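Local coordinates for major pilin protein fimA (Silicibacter pomeroyi, PDB 2IMH) that is of unknown function but belongs to the DUF1028 family and builds two antiparallel beta sheets stacked face to face with helices packed outside, at residues A43-A48 with I116-M121; R81-L86 with G100-D105. One frame throughout, in Å; residues are numbered along the deposited sequence.

Interaction 1 of 2, residues A43-A48 with I116-M121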
ATOM      1  N   ALA A  43      -1.043  -2.098   6.401  1.00 15.91           N
ATOM      2  CA  ALA A  43      -0.659  -0.688   6.483  1.00 15.24           C
ATOM      3  C   ALA A  43      -0.568  -0.397   7.963  1.00 15.95           C
ATOM      4  O   ALA A  43      -1.590  -0.432   8.647  1.00 16.06           O
ATOM      5  CB  ALA A  43      -1.739   0.206   5.822  1.00 15.84           C
ATOM      6  N   SER A  44       0.641  -0.145   8.461  1.00 15.69           N
ATOM      7  CA  SER A  44       0.820   0.097   9.896  1.00 16.13           C
ATOM      8  C   SER A  44       1.273   1.540  10.072  1.00 16.29           C
ATOM      9  O   SER A  44       2.313   1.935   9.543  1.00 16.39           O
ATOM     10  CB  SER A  44       1.829  -0.897  10.476  1.00 16.88           C
ATOM     11  OG  SER A  44       2.081  -0.648  11.863  1.00 17.36           O
ATOM     12  N   GLN A  45       0.486   2.328  10.806  1.00 15.68           N
ATOM     13  CA  GLN A  45       0.686   3.782  10.816  1.00 16.20           C
ATOM     14  C   GLN A  45       0.222   4.359  12.153  1.00 15.98           C
ATOM     15  O   GLN A  45       0.139   3.626  13.158  1.00 16.41           O
ATOM     16  CB  GLN A  45      -0.065   4.424   9.630  1.00 15.06           C
ATOM     17  CG  GLN A  45      -1.551   4.101   9.592  1.00 15.07           C
ATOM     18  CD  GLN A  45      -2.166   4.239   8.198  1.00 16.35           C
ATOM     19  OE1 GLN A  45      -1.587   3.778   7.213  1.00 17.36           O
ATOM     20  NE2 GLN A  45      -3.354   4.863   8.117  1.00 16.35           N
ATOM     21  N   GLY A  46      -0.083   5.654  12.154  1.00 16.96           N
ATOM     22  CA  GLY A  46      -0.573   6.326  13.370  1.00 17.43           C
ATOM     23  C   GLY A  46       0.488   7.175  14.046  1.00 18.01           C
ATOM     24  O   GLY A  46       1.578   7.397  13.494  1.00 18.25           O
ATOM     25  N   ALA A  47       0.172   7.644  15.254  1.00 17.83           N
ATOM     26  CA  ALA A  47       1.001   8.631  15.939  1.00 18.30           C
ATOM     27  C   ALA A  47       2.372   8.092  16.297  1.00 18.63           C
ATOM     28  O   ALA A  47       3.386   8.807  16.161  1.00 18.59           O
ATOM     29  CB  ALA A  47       0.274   9.155  17.187  1.00 17.19           C
ATOM     30  N   ALA A  48       2.386   6.834  16.753  1.00 17.86           N
ATOM     31  CA  ALA A  48       3.598   6.128  17.120  1.00 17.92           C
ATOM     32  C   ALA A  48       3.511   4.760  16.438  1.00 17.76           C
ATOM     33  O   ALA A  48       3.131   3.759  17.060  1.00 17.79           O
ATOM     34  CB  ALA A  48       3.685   5.979  18.629  1.00 18.07           C
ATOM     35  N   ILE A 116      -9.367  -1.539   1.653  1.00 15.94           N
ATOM     36  CA  ILE A 116      -9.592  -0.744   2.869  1.00 15.72           C
ATOM     37  C   ILE A 116      -8.730   0.515   2.809  1.00 16.24           C
ATOM     38  O   ILE A 116      -7.556   0.460   2.443  1.00 15.56           O
ATOM     39  CB  ILE A 116      -9.328  -1.574   4.169  1.00 16.17           C
ATOM     40  CG1 ILE A 116      -9.719  -0.793   5.433  1.00 15.75           C
ATOM     41  CG2 ILE A 116      -7.858  -2.041   4.265  1.00 15.36           C
ATOM     42  CD1 ILE A 116      -9.754  -1.670   6.675  1.00 15.41           C
ATOM     43  N   ALA A 117      -9.345   1.642   3.145  1.00 15.88           N
ATOM     44  CA  ALA A 117      -8.652   2.913   3.243  1.00 16.69           C
ATOM     45  C   ALA A 117      -8.604   3.270   4.730  1.00 16.19           C
ATOM     46  O   ALA A 117      -9.572   3.018   5.446  1.00 16.54           O
ATOM     47  CB  ALA A 117      -9.435   3.961   2.497  1.00 16.59           C
ATOM     48  N   SER A 118      -7.484   3.832   5.198  1.00 15.80           N
ATOM     49  CA  SER A 118      -7.399   4.303   6.598  1.00 16.43           C
ATOM     50  C   SER A 118      -6.508   5.521   6.706  1.00 16.15           C
ATOM     51  O   SER A 118      -5.642   5.743   5.868  1.00 16.76           O
ATOM     52  CB  SER A 118      -6.911   3.195   7.536  1.00 16.22           C
ATOM     53  OG  SER A 118      -5.617   2.719   7.170  1.00 15.73           O
ATOM     54  N   GLY A 119      -6.707   6.327   7.737  1.00 17.15           N
ATOM     55  CA  GLY A 119      -5.863   7.496   7.871  1.00 17.08           C
ATOM     56  C   GLY A 119      -6.054   8.176   9.201  1.00 17.73           C
ATOM     57  O   GLY A 119      -6.943   7.803   9.971  1.00 16.82           O
ATOM     58  N   ASN A 120      -5.210   9.170   9.462  1.00 18.31           N
ATOM     59  CA  ASN A 120      -5.324   9.959  10.681  1.00 19.16           C
ATOM     60  C   ASN A 120      -4.758  11.356  10.441  1.00 20.05           C
ATOM     61  O   ASN A 120      -4.104  11.612   9.419  1.00 19.13           O
ATOM     62  CB  ASN A 120      -4.652   9.271  11.881  1.00 19.25           C
ATOM     63  CG  ASN A 120      -3.147   9.059  11.678  1.00 19.80           C
ATOM     64  OD1 ASN A 120      -2.337   9.904  12.062  1.00 21.83           O
ATOM     65  ND2 ASN A 120      -2.775   7.924  11.077  1.00 19.38           N
HETATM   66  N   MSE A 121      -5.029  12.263  11.379  1.00 21.14           N
HETATM   67  CA  MSE A 121      -4.703  13.674  11.187  0.50 21.56           C
HETATM   68  C   MSE A 121      -5.289  14.214   9.865  1.00 21.85           C
HETATM   69  O   MSE A 121      -4.655  15.015   9.170  1.00 21.43           O
HETATM   70  CB  MSE A 121      -3.181  13.877  11.268  0.50 22.45           C
HETATM   71  CG  MSE A 121      -2.708  15.326  11.281  0.50 25.02           C
HETATM   72 SE   MSE A 121      -3.485  16.371  12.727  0.50 33.74          SE
HETATM   73  CE  MSE A 121      -4.901  17.290  11.748  0.50 30.85           C
TER
HETATM   74  O   HOH W   1      -3.751   1.627   9.170  1.00 19.88           O
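Gln45 NE2 is gripped by two hydrogen bonds. One runs to Gln85 OE1 on the neighbouring strand of its own sheet. The other crosses to the carbonyl of Ser118 and is weak, with Gln45 NE2 3.3 Å from Ser118 O and an N-H...O angle of 151°. Gln45 CG sits in the crowded position between the backbone N and the carbonyl carbon (chi1 56°). The chain is extended beyond CG, so the amide reaches strand 116-120 end-on. Gln45 OE1 bonds to Ser6 OG, so both ends of this buried amide have partners and its flip is fixed. Gln45 NE2 is also 3.3 Å from Ser118 OG, but the angle is too poor for a bond. The hydroxyl is instead met by a water, 2.9 Å from Ser118 OG, which donates to Ala43 O at 3.0 Å.

This is a sheet-on-sheet contact. Strand 40-45 of the four-stranded sheet faces strand 115-120 of the six-stranded one. The short segments run nearly parallel, 9° apart, with axes 8.9 Å from each other. Backbone hydrogen bonds do not link them.

Further along, Asn120 ND2 donates to Gln85 OE1 and lies 3.6 Å from Gly46 CA. Gly46 has a positive phi, at which a CB would press on the carbonyl O of Gln45. Gly119 CA lies beyond the nitrogen end of the amide, close to its plane and 3.6 Å from Gln45 NE2.

Interaction 2 of 2, residues R81-L86 with G100-D105; sequences RAYRQL and GSENQD
Asn103 turns CG anti to its carbonyl carbon (chi1 -64°), which carries the amide back to the chain at Arg84. Glu102 has a similar first torsion (chi1 -62°) and bends again at chi2, so it lies alongside Tyr83. Arg84 O takes two hydrogen bonds. Gly100 N lies 2.9 Å from Arg84 O, nearly along the C=O axis. Asn103 ND2 lies 3.0 Å from Arg84 O, well above the carbonyl plane, in a nearly straight bond (169°) that keeps within the Asn103 amide plane. Asn103 ND2 also donates to Gly100 O at 2.8 Å, so the side chain ties its own turn together. Asn103 OD1 accepts from Ala47 N. At the other end, Glu102 N donates to Ala82 O at 2.8 Å.

Over the Tyr83 ring, Glu102 CB sits almost on the normal, 3.6 Å from the centroid, a CH-pi contact on the more exposed side. Ala82 CB packs 3.8 Å from Glu102 CG. A CB on Gly100 would clash with the carbonyl oxygens of Arg81, Ala82 and Arg84. Gly100 to Asn103 form a type I beta turn, which docks on the 3-10 turn and loop before strand 85-90, at the open end of the antiparallel hairpin 85-90/95-99.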
ATOM      1  N   ARG A  81      -1.298   0.495  22.235  1.00 20.15           N
ATOM      2  CA  ARG A  81      -2.152   0.445  21.041  1.00 20.71           C
ATOM      3  C   ARG A  81      -2.905   1.740  20.709  1.00 19.83           C
ATOM      4  O   ARG A  81      -3.166   2.037  19.540  1.00 18.65           O
ATOM      5  CB  ARG A  81      -3.151  -0.725  21.145  1.00 20.58           C
ATOM      6  CG  ARG A  81      -4.299  -0.496  22.139  1.00 22.85           C
ATOM      7  CD  ARG A  81      -5.105  -1.779  22.430  1.00 24.54           C
ATOM      8  NE  ARG A  81      -4.369  -2.706  23.284  1.00 31.98           N
ATOM      9  CZ  ARG A  81      -4.298  -2.630  24.613  1.00 32.87           C
ATOM     10  NH1 ARG A  81      -4.931  -1.672  25.277  1.00 34.69           N
ATOM     11  NH2 ARG A  81      -3.584  -3.524  25.282  1.00 35.50           N
ATOM     12  N   ALA A  82      -3.278   2.511  21.736  1.00 19.32           N
ATOM     13  CA  ALA A  82      -4.070   3.720  21.499  1.00 19.27           C
ATOM     14  C   ALA A  82      -3.346   4.729  20.599  1.00 18.92           C
ATOM     15  O   ALA A  82      -3.979   5.593  19.989  1.00 19.64           O
ATOM     16  CB  ALA A  82      -4.445   4.376  22.838  1.00 19.01           C
ATOM     17  N   TYR A  83      -2.019   4.620  20.531  1.00 18.54           N
ATOM     18  CA  TYR A  83      -1.199   5.566  19.774  1.00 19.48           C
ATOM     19  C   TYR A  83      -0.877   5.117  18.352  1.00 18.51           C
ATOM     20  O   TYR A  83       0.007   5.678  17.699  1.00 18.77           O
ATOM     21  CB  TYR A  83       0.090   5.859  20.524  1.00 20.86           C
ATOM     22  CG  TYR A  83      -0.167   6.711  21.742  1.00 22.96           C
ATOM     23  CD1 TYR A  83       0.011   8.092  21.696  1.00 24.18           C
ATOM     24  CD2 TYR A  83      -0.636   6.136  22.922  1.00 24.30           C
ATOM     25  CE1 TYR A  83      -0.251   8.885  22.818  1.00 25.61           C
ATOM     26  CE2 TYR A  83      -0.904   6.911  24.041  1.00 25.08           C
ATOM     27  CZ  TYR A  83      -0.706   8.282  23.982  1.00 25.00           C
ATOM     28  OH  TYR A  83      -0.965   9.062  25.095  1.00 27.00           O
ATOM     29  N   ARG A  84      -1.600   4.115  17.859  1.00 18.31           N
ATOM     30  CA  ARG A  84      -1.291   3.624  16.506  1.00 16.93           C
ATOM     31  C   ARG A  84      -2.520   3.091  15.789  1.00 17.26           C
ATOM     32  O   ARG A  84      -3.620   3.061  16.358  1.00 16.65           O
ATOM     33  CB  ARG A  84      -0.114   2.628  16.497  1.00 17.22           C
ATOM     34  CG  ARG A  84       0.301   2.078  17.878  1.00 15.87           C
ATOM     35  CD  ARG A  84       1.449   1.081  17.777  1.00 17.20           C
ATOM     36  NE  ARG A  84       1.893   0.639  19.104  1.00 19.04           N
ATOM     37  CZ  ARG A  84       2.660   1.369  19.916  1.00 18.75           C
ATOM     38  NH1 ARG A  84       3.095   2.574  19.539  1.00 16.62           N
ATOM     39  NH2 ARG A  84       2.999   0.889  21.100  1.00 17.01           N
ATOM     40  N   GLN A  85      -2.328   2.696  14.531  1.00 16.67           N
ATOM     41  CA  GLN A  85      -3.430   2.413  13.636  1.00 16.35           C
ATOM     42  C   GLN A  85      -2.949   1.314  12.679  1.00 16.15           C
ATOM     43  O   GLN A  85      -1.804   1.348  12.240  1.00 16.80           O
ATOM     44  CB  GLN A  85      -3.788   3.675  12.849  1.00 16.16           C
ATOM     45  CG  GLN A  85      -4.927   3.494  11.860  1.00 16.05           C
ATOM     46  CD  GLN A  85      -5.355   4.798  11.210  1.00 15.77           C
ATOM     47  OE1 GLN A  85      -4.527   5.584  10.749  1.00 15.58           O
ATOM     48  NE2 GLN A  85      -6.668   5.023  11.155  1.00 15.67           N
ATOM     49  N   LEU A  86      -3.812   0.346  12.401  1.00 16.39           N
ATOM     50  CA  LEU A  86      -3.424  -0.825  11.620  1.00 15.54           C
ATOM     51  C   LEU A  86      -4.545  -1.266  10.695  1.00 16.03           C
ATOM     52  O   LEU A  86      -5.714  -1.300  11.086  1.00 15.89           O
ATOM     53  CB  LEU A  86      -3.070  -1.991  12.566  1.00 15.16           C
ATOM     54  CG  LEU A  86      -2.581  -3.290  11.893  1.00 14.77           C
ATOM     55  CD1 LEU A  86      -1.264  -3.037  11.150  1.00 15.74           C
ATOM     56  CD2 LEU A  86      -2.422  -4.424  12.913  1.00 15.94           C
ATOM     57  N   GLY A 100      -6.427   3.538  16.972  1.00 18.81           N
ATOM     58  CA  GLY A 100      -6.222   3.910  18.384  1.00 20.24           C
ATOM     59  C   GLY A 100      -6.838   5.266  18.689  1.00 20.24           C
ATOM     60  O   GLY A 100      -6.899   6.159  17.818  1.00 20.53           O
ATOM     61  N   SER A 101      -7.293   5.427  19.931  1.00 20.86           N
ATOM     62  CA  SER A 101      -8.018   6.631  20.317  1.00 21.46           C
ATOM     63  C   SER A 101      -7.097   7.855  20.434  1.00 22.46           C
ATOM     64  O   SER A 101      -7.571   8.995  20.413  1.00 23.00           O
ATOM     65  CB  SER A 101      -8.738   6.393  21.643  1.00 21.81           C
ATOM     66  OG  SER A 101      -7.795   6.074  22.640  1.00 21.16           O
ATOM     67  N   GLU A 102      -5.789   7.628  20.559  1.00 22.90           N
ATOM     68  CA  GLU A 102      -4.848   8.742  20.761  1.00 23.68           C
ATOM     69  C   GLU A 102      -4.163   9.225  19.476  1.00 23.56           C
ATOM     70  O   GLU A 102      -3.368  10.169  19.508  1.00 23.25           O
ATOM     71  CB  GLU A 102      -3.825   8.418  21.846  1.00 23.90           C
ATOM     72  CG  GLU A 102      -4.439   8.175  23.233  1.00 27.15           C
ATOM     73  CD  GLU A 102      -5.249   9.364  23.734  1.00 32.29           C
ATOM     74  OE1 GLU A 102      -4.739  10.510  23.684  1.00 32.67           O
ATOM     75  OE2 GLU A 102      -6.407   9.142  24.151  1.00 36.57           O
ATOM     76  N   ASN A 103      -4.494   8.602  18.347  1.00 23.06           N
ATOM     77  CA  ASN A 103      -4.126   9.180  17.055  1.00 23.07           C
ATOM     78  C   ASN A 103      -4.832  10.524  16.888  1.00 22.99           C
ATOM     79  O   ASN A 103      -5.902  10.742  17.470  1.00 23.79           O
ATOM     80  CB  ASN A 103      -4.535   8.256  15.911  1.00 22.47           C
ATOM     81  CG  ASN A 103      -3.812   6.933  15.950  1.00 23.62           C
ATOM     82  OD1 ASN A 103      -2.598   6.868  15.739  1.00 22.34           O
ATOM     83  ND2 ASN A 103      -4.548   5.870  16.241  1.00 22.98           N
ATOM     84  N   GLN A 104      -4.271  11.408  16.075  1.00 23.33           N
ATOM     85  CA  GLN A 104      -4.878  12.725  15.882  1.00 24.03           C
ATOM     86  C   GLN A 104      -6.118  12.682  14.993  1.00 23.40           C
ATOM     87  O   GLN A 104      -6.152  11.961  13.995  1.00 22.45           O
ATOM     88  CB  GLN A 104      -3.855  13.701  15.308  1.00 24.75           C
ATOM     89  CG  GLN A 104      -2.658  13.954  16.231  1.00 27.40           C
ATOM     90  CD  GLN A 104      -2.991  14.877  17.404  1.00 32.17           C
ATOM     91  OE1 GLN A 104      -3.914  15.707  17.331  1.00 33.86           O
ATOM     92  NE2 GLN A 104      -2.236  14.733  18.500  1.00 33.64           N
ATOM     93  N   ASP A 105      -7.140  13.461  15.356  1.00 22.90           N
ATOM     94  CA  ASP A 105      -8.311  13.604  14.500  1.00 22.73           C
ATOM     95  C   ASP A 105      -7.968  14.404  13.243  1.00 21.79           C
ATOM     96  O   ASP A 105      -7.039  15.184  13.265  1.00 21.32           O
ATOM     97  CB  ASP A 105      -9.446  14.303  15.252  1.00 23.18           C
ATOM     98  CG  ASP A 105      -9.975  13.472  16.397  1.00 26.44           C
ATOM     99  OD1 ASP A 105     -10.195  12.255  16.204  1.00 28.26           O
ATOM    100  OD2 ASP A 105     -10.160  14.036  17.499  1.00 30.34           O
TER

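Overall arrangement
Interaction 1 is buried between the two sheets, while interaction 2 is partly buried at the end of the four-stranded one. Both involve that sheet, since strands 40-45 and 85-90 are neighbours in it. Their centres are 8 Å apart. Interaction 1 joins different sheets through side-chain amides, a hydroxyl and a water. Interaction 2 joins loops that flank one hairpin, largely through backbone carbonyls, with an aromatic contact on its outer side. The two meet directly. Ala48 N and Ala48 O probably bond to Tyr83 O and Arg84 NH1. Gln85, from the strand of interaction 2, supplies the side-chain oxygen, OE1, shared by the Gln45 and Asn120 amides of interaction 1.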